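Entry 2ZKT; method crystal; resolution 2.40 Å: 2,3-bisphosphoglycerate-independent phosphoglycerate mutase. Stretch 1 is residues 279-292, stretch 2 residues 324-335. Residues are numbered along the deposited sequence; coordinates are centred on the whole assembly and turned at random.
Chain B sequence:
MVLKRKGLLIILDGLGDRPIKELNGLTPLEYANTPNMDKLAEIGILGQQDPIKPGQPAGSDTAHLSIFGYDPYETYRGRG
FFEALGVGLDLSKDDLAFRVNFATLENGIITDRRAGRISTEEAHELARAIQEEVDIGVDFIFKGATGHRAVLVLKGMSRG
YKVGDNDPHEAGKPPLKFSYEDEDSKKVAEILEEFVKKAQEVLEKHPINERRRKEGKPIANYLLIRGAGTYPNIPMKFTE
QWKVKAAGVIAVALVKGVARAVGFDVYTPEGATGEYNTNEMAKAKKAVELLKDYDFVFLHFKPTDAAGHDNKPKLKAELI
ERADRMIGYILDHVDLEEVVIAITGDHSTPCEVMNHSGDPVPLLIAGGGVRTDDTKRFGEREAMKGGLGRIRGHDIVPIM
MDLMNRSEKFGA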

# COMPACT_ATOMS: atom_id res chain seq x y z
N ASN B 279 3.23 3.85 -18.99
CA ASN B 279 4.55 3.58 -18.43
C ASN B 279 4.95 4.67 -17.42
O ASN B 279 5.51 5.71 -17.77
CB ASN B 279 5.57 3.54 -19.58
CG ASN B 279 6.82 2.79 -19.16
OD1 ASN B 279 7.43 3.08 -18.13
ND2 ASN B 279 7.25 1.86 -20.03
N GLU B 280 4.64 4.45 -16.14
CA GLU B 280 4.95 5.42 -15.09
C GLU B 280 6.46 5.57 -14.85
O GLU B 280 6.96 6.65 -14.53
CB GLU B 280 4.23 5.00 -13.78
CG GLU B 280 4.72 3.66 -13.22
CD GLU B 280 3.81 2.54 -13.67
OE1 GLU B 280 3.02 2.75 -14.58
OE2 GLU B 280 3.90 1.45 -13.12
N MET B 281 7.18 4.43 -14.97
CA MET B 281 8.63 4.50 -14.78
C MET B 281 9.28 5.34 -15.89
O MET B 281 10.38 5.87 -15.76
CB MET B 281 9.20 3.08 -14.78
CG MET B 281 8.68 2.21 -13.62
SD MET B 281 8.87 2.98 -12.00
CE MET B 281 10.34 2.10 -11.43
N ALA B 282 8.56 5.41 -17.04
CA ALA B 282 9.03 6.23 -18.14
C ALA B 282 8.83 7.72 -17.84
O ALA B 282 9.62 8.57 -18.23
CB ALA B 282 8.24 5.85 -19.40
N LYS B 283 7.75 8.02 -17.12
CA LYS B 283 7.46 9.39 -16.73
C LYS B 283 8.49 9.87 -15.71
O LYS B 283 8.97 11.01 -15.78
CB LYS B 283 6.05 9.48 -16.14
CG LYS B 283 4.95 9.47 -17.19
CD LYS B 283 3.57 9.45 -16.54
CE LYS B 283 2.49 9.52 -17.60
NZ LYS B 283 1.14 9.26 -17.03
N ALA B 284 8.84 8.97 -14.79
CA ALA B 284 9.82 9.29 -13.75
C ALA B 284 11.18 9.50 -14.40
O ALA B 284 11.89 10.46 -14.09
CB ALA B 284 9.89 8.15 -12.74
N LYS B 285 11.54 8.58 -15.30
CA LYS B 285 12.81 8.65 -16.01
C LYS B 285 12.93 10.04 -16.65
O LYS B 285 13.95 10.73 -16.48
CB LYS B 285 12.87 7.54 -17.07
CG LYS B 285 14.25 7.30 -17.70
CD LYS B 285 14.55 8.31 -18.81
CE LYS B 285 15.83 7.94 -19.57
NZ LYS B 285 17.04 7.97 -18.69
N LYS B 286 11.88 10.45 -17.36
CA LYS B 286 11.86 11.75 -18.03
C LYS B 286 11.90 12.94 -17.05
O LYS B 286 12.62 13.93 -17.29
CB LYS B 286 10.63 11.87 -18.94
CG LYS B 286 10.61 13.13 -19.80
CD LYS B 286 11.85 13.22 -20.68
CE LYS B 286 11.94 14.56 -21.40
NZ LYS B 286 13.23 14.69 -22.16
N ALA B 287 11.12 12.85 -15.96
CA ALA B 287 11.07 13.92 -14.95
C ALA B 287 12.48 14.23 -14.45
O ALA B 287 12.89 15.39 -14.36
CB ALA B 287 10.18 13.51 -13.78
N VAL B 288 13.23 13.16 -14.14
CA VAL B 288 14.60 13.29 -13.66
C VAL B 288 15.48 13.99 -14.71
O VAL B 288 16.33 14.83 -14.37
CB VAL B 288 15.21 11.91 -13.35
CG1 VAL B 288 16.63 12.08 -12.79
CG2 VAL B 288 14.33 11.17 -12.35
N GLU B 289 15.29 13.63 -15.99
CA GLU B 289 16.06 14.24 -17.08
C GLU B 289 15.80 15.75 -17.11
O GLU B 289 16.73 16.55 -17.08
CB GLU B 289 15.66 13.65 -18.44
CG GLU B 289 16.22 12.27 -18.77
CD GLU B 289 15.85 11.82 -20.18
OE1 GLU B 289 16.25 12.51 -21.15
OE2 GLU B 289 15.16 10.78 -20.33
N LEU B 290 14.51 16.12 -17.19
CA LEU B 290 14.09 17.52 -17.25
C LEU B 290 14.59 18.38 -16.08
O LEU B 290 14.85 19.57 -16.25
CB LEU B 290 12.56 17.61 -17.34
CG LEU B 290 11.95 17.00 -18.61
CD1 LEU B 290 10.43 16.90 -18.44
CD2 LEU B 290 12.32 17.83 -19.84
N LEU B 291 14.71 17.79 -14.89
CA LEU B 291 15.18 18.55 -13.74
C LEU B 291 16.57 19.13 -14.02
O LEU B 291 16.94 20.17 -13.47
CB LEU B 291 15.22 17.67 -12.47
CG LEU B 291 13.90 17.59 -11.68
CD1 LEU B 291 13.99 16.50 -10.61
CD2 LEU B 291 13.60 18.94 -11.03
N LYS B 292 17.33 18.46 -14.89
CA LYS B 292 18.67 18.91 -15.25
C LYS B 292 18.70 20.19 -16.10
O LYS B 292 19.73 20.86 -16.15
CB LYS B 292 19.44 17.79 -15.98
CG LYS B 292 19.80 16.60 -15.11
CD LYS B 292 20.41 15.47 -15.93
CE LYS B 292 20.68 14.24 -15.06
NZ LYS B 292 21.15 13.07 -15.88
N ASP B 324 3.77 5.05 -6.24
CA ASP B 324 4.80 5.07 -5.20
C ASP B 324 6.14 4.59 -5.74
O ASP B 324 7.19 5.18 -5.44
CB ASP B 324 4.40 4.22 -3.98
CG ASP B 324 5.19 4.60 -2.72
OD1 ASP B 324 5.08 5.77 -2.27
OD2 ASP B 324 5.92 3.74 -2.17
N ARG B 325 6.12 3.53 -6.55
CA ARG B 325 7.36 3.01 -7.14
C ARG B 325 7.92 4.06 -8.10
O ARG B 325 9.14 4.28 -8.16
CB ARG B 325 7.10 1.69 -7.88
CG ARG B 325 6.48 0.62 -7.01
CD ARG B 325 6.40 -0.74 -7.70
NE ARG B 325 5.45 -1.62 -6.99
CZ ARG B 325 4.19 -1.84 -7.39
NH1 ARG B 325 3.73 -1.26 -8.49
NH2 ARG B 325 3.39 -2.61 -6.65
N MET B 326 7.03 4.71 -8.85
CA MET B 326 7.44 5.76 -9.79
C MET B 326 8.18 6.83 -8.99
O MET B 326 9.25 7.29 -9.39
CB MET B 326 6.20 6.37 -10.49
CG MET B 326 6.48 7.62 -11.31
SD MET B 326 4.97 8.37 -12.00
CE MET B 326 4.30 9.26 -10.49
N ILE B 327 7.60 7.22 -7.85
CA ILE B 327 8.20 8.23 -6.97
C ILE B 327 9.51 7.69 -6.38
O ILE B 327 10.50 8.42 -6.28
CB ILE B 327 7.23 8.61 -5.83
CG1 ILE B 327 6.03 9.37 -6.42
CG2 ILE B 327 7.95 9.47 -4.77
CD1 ILE B 327 4.72 9.14 -5.69
N GLY B 328 9.51 6.41 -6.01
CA GLY B 328 10.70 5.79 -5.46
C GLY B 328 11.88 5.89 -6.42
O GLY B 328 13.03 6.08 -6.01
N TYR B 329 11.61 5.76 -7.72
CA TYR B 329 12.66 5.87 -8.73
C TYR B 329 13.24 7.29 -8.68
O TYR B 329 14.46 7.48 -8.57
CB TYR B 329 12.10 5.59 -10.13
CG TYR B 329 13.11 5.82 -11.24
CD1 TYR B 329 14.08 4.86 -11.56
CD2 TYR B 329 13.14 7.04 -11.93
CE1 TYR B 329 15.04 5.10 -12.54
CE2 TYR B 329 14.10 7.30 -12.90
CZ TYR B 329 15.06 6.33 -13.20
OH TYR B 329 16.02 6.61 -14.15
N ILE B 330 12.36 8.30 -8.76
CA ILE B 330 12.79 9.69 -8.73
C ILE B 330 13.64 10.01 -7.51
O ILE B 330 14.68 10.68 -7.63
CB ILE B 330 11.58 10.66 -8.75
CG1 ILE B 330 10.80 10.50 -10.06
CG2 ILE B 330 12.07 12.10 -8.59
CD1 ILE B 330 9.46 11.23 -10.07
N LEU B 331 13.20 9.56 -6.34
CA LEU B 331 13.95 9.82 -5.11
C LEU B 331 15.37 9.25 -5.14
O LEU B 331 16.28 9.81 -4.51
CB LEU B 331 13.20 9.25 -3.88
CG LEU B 331 11.84 9.88 -3.54
CD1 LEU B 331 11.32 9.28 -2.24
CD2 LEU B 331 11.98 11.40 -3.41
N ASP B 332 15.56 8.16 -5.88
CA ASP B 332 16.89 7.53 -5.97
C ASP B 332 17.84 8.27 -6.91
O ASP B 332 19.03 7.95 -6.96
CB ASP B 332 16.78 6.07 -6.46
CG ASP B 332 16.17 5.14 -5.42
OD1 ASP B 332 16.49 5.32 -4.22
OD2 ASP B 332 15.39 4.24 -5.80
N HIS B 333 17.32 9.26 -7.63
CA HIS B 333 18.15 10.02 -8.57
C HIS B 333 18.18 11.52 -8.34
O HIS B 333 18.67 12.27 -9.19
CB HIS B 333 17.68 9.74 -10.01
CG HIS B 333 17.81 8.30 -10.42
ND1 HIS B 333 16.72 7.46 -10.55
CD2 HIS B 333 18.90 7.56 -10.75
CE1 HIS B 333 17.13 6.27 -10.95
NE2 HIS B 333 18.45 6.30 -11.08
N VAL B 334 17.65 11.98 -7.20
CA VAL B 334 17.65 13.41 -6.91
C VAL B 334 18.06 13.71 -5.47
O VAL B 334 17.86 12.89 -4.57
CB VAL B 334 16.25 14.05 -7.15
CG1 VAL B 334 15.76 13.72 -8.56
CG2 VAL B 334 15.25 13.57 -6.09
N ASP B 335 18.63 14.89 -5.27
CA ASP B 335 19.06 15.33 -3.94
C ASP B 335 17.95 16.25 -3.41
O ASP B 335 17.61 17.27 -4.04
CB ASP B 335 20.40 16.09 -4.06
CG ASP B 335 20.87 16.67 -2.73
OD1 ASP B 335 20.66 16.03 -1.67
OD2 ASP B 335 21.49 17.76 -2.75

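Tyr 329 is a knob in a hole of the first helix, its side chain set among Met 281, Ala 284, Lys 285 and Val 288, four residues spread over two turns, and its ring lies so close to the backbone there that Tyr 329 CE2 is 3.6 Å from Lys 285 CA. No hydrogen bond or salt bridge joins the two stretches; the contact, 569 Å² of buried surface summed over both sides, is made by packing alone. The helices run in nearly the same direction, 26° apart, with axes 8.7 Å apart at closest approach. The closest CA atoms across the contact are those of Met 281 and Met 326, 5.3 Å apart.

The CA-to-CB bond of Tyr 329 points toward the first helix, and chi1 is 174° (t). Ala 284 CB lies 3.5 Å from Tyr 329 CD2 and Val 288 CG2 3.9 Å from Tyr 329 CE2; these two and Lys 285 CA all approach the ring obliquely. Met 281 adds its methyl group to the hole, Met 281 CE resting 4.1 Å from Tyr 329 CB.

The short side chain of Ala 284 fits where the space is tight. Its single methyl, Ala 284 CB, meets Met 326 O at 3.5 Å, Met 326 CG at 3.7 Å and Ile 330 CG1 at 3.7 Å, besides the tyrosine ring. The unbranched Met 326 starts sideways and its end leads away, yet Met 326 CG lies 3.4 Å from Glu 280 O, and Met 326 SD lies 3.9 Å from Glu 280 CB. Met 281 also starts sideways, but its end comes nearer, with Met 281 SD 3.8 Å from Met 326 CA.

Farther along, Ile 330 CD1 reaches to 4.4 Å from Ala 287 CB. Val 288 CG2 lies 4.3 Å from Ile 330 CG1; Val 288 CG1 is the nearer methyl to His 333 CB, at 3.8 Å. The contact ends with Leu 291 CD1 against Val 334 CG1 at 3.9 Å.

Buried Lys 283 brings its CB 4.4 Å from Met 326 SD; at the exposed edge Lys 285 CG lies 4.0 Å from Tyr 329 OH; the ends of both lysines lead away. Lys 283 NZ is hydrogen-bonded elsewhere in the structure, and Lys 285 NZ forms a long salt bridge, 3.8 Å, with Glu 289 OE2. Asn 279 caps the first helix, Asn 279 OD1 accepting a weak hydrogen bond from Ala 282 N at 2.8 Å. On the second stretch, His 333 ND1 gives a weak hydrogen bond to Tyr 329 O at 3.0 Å.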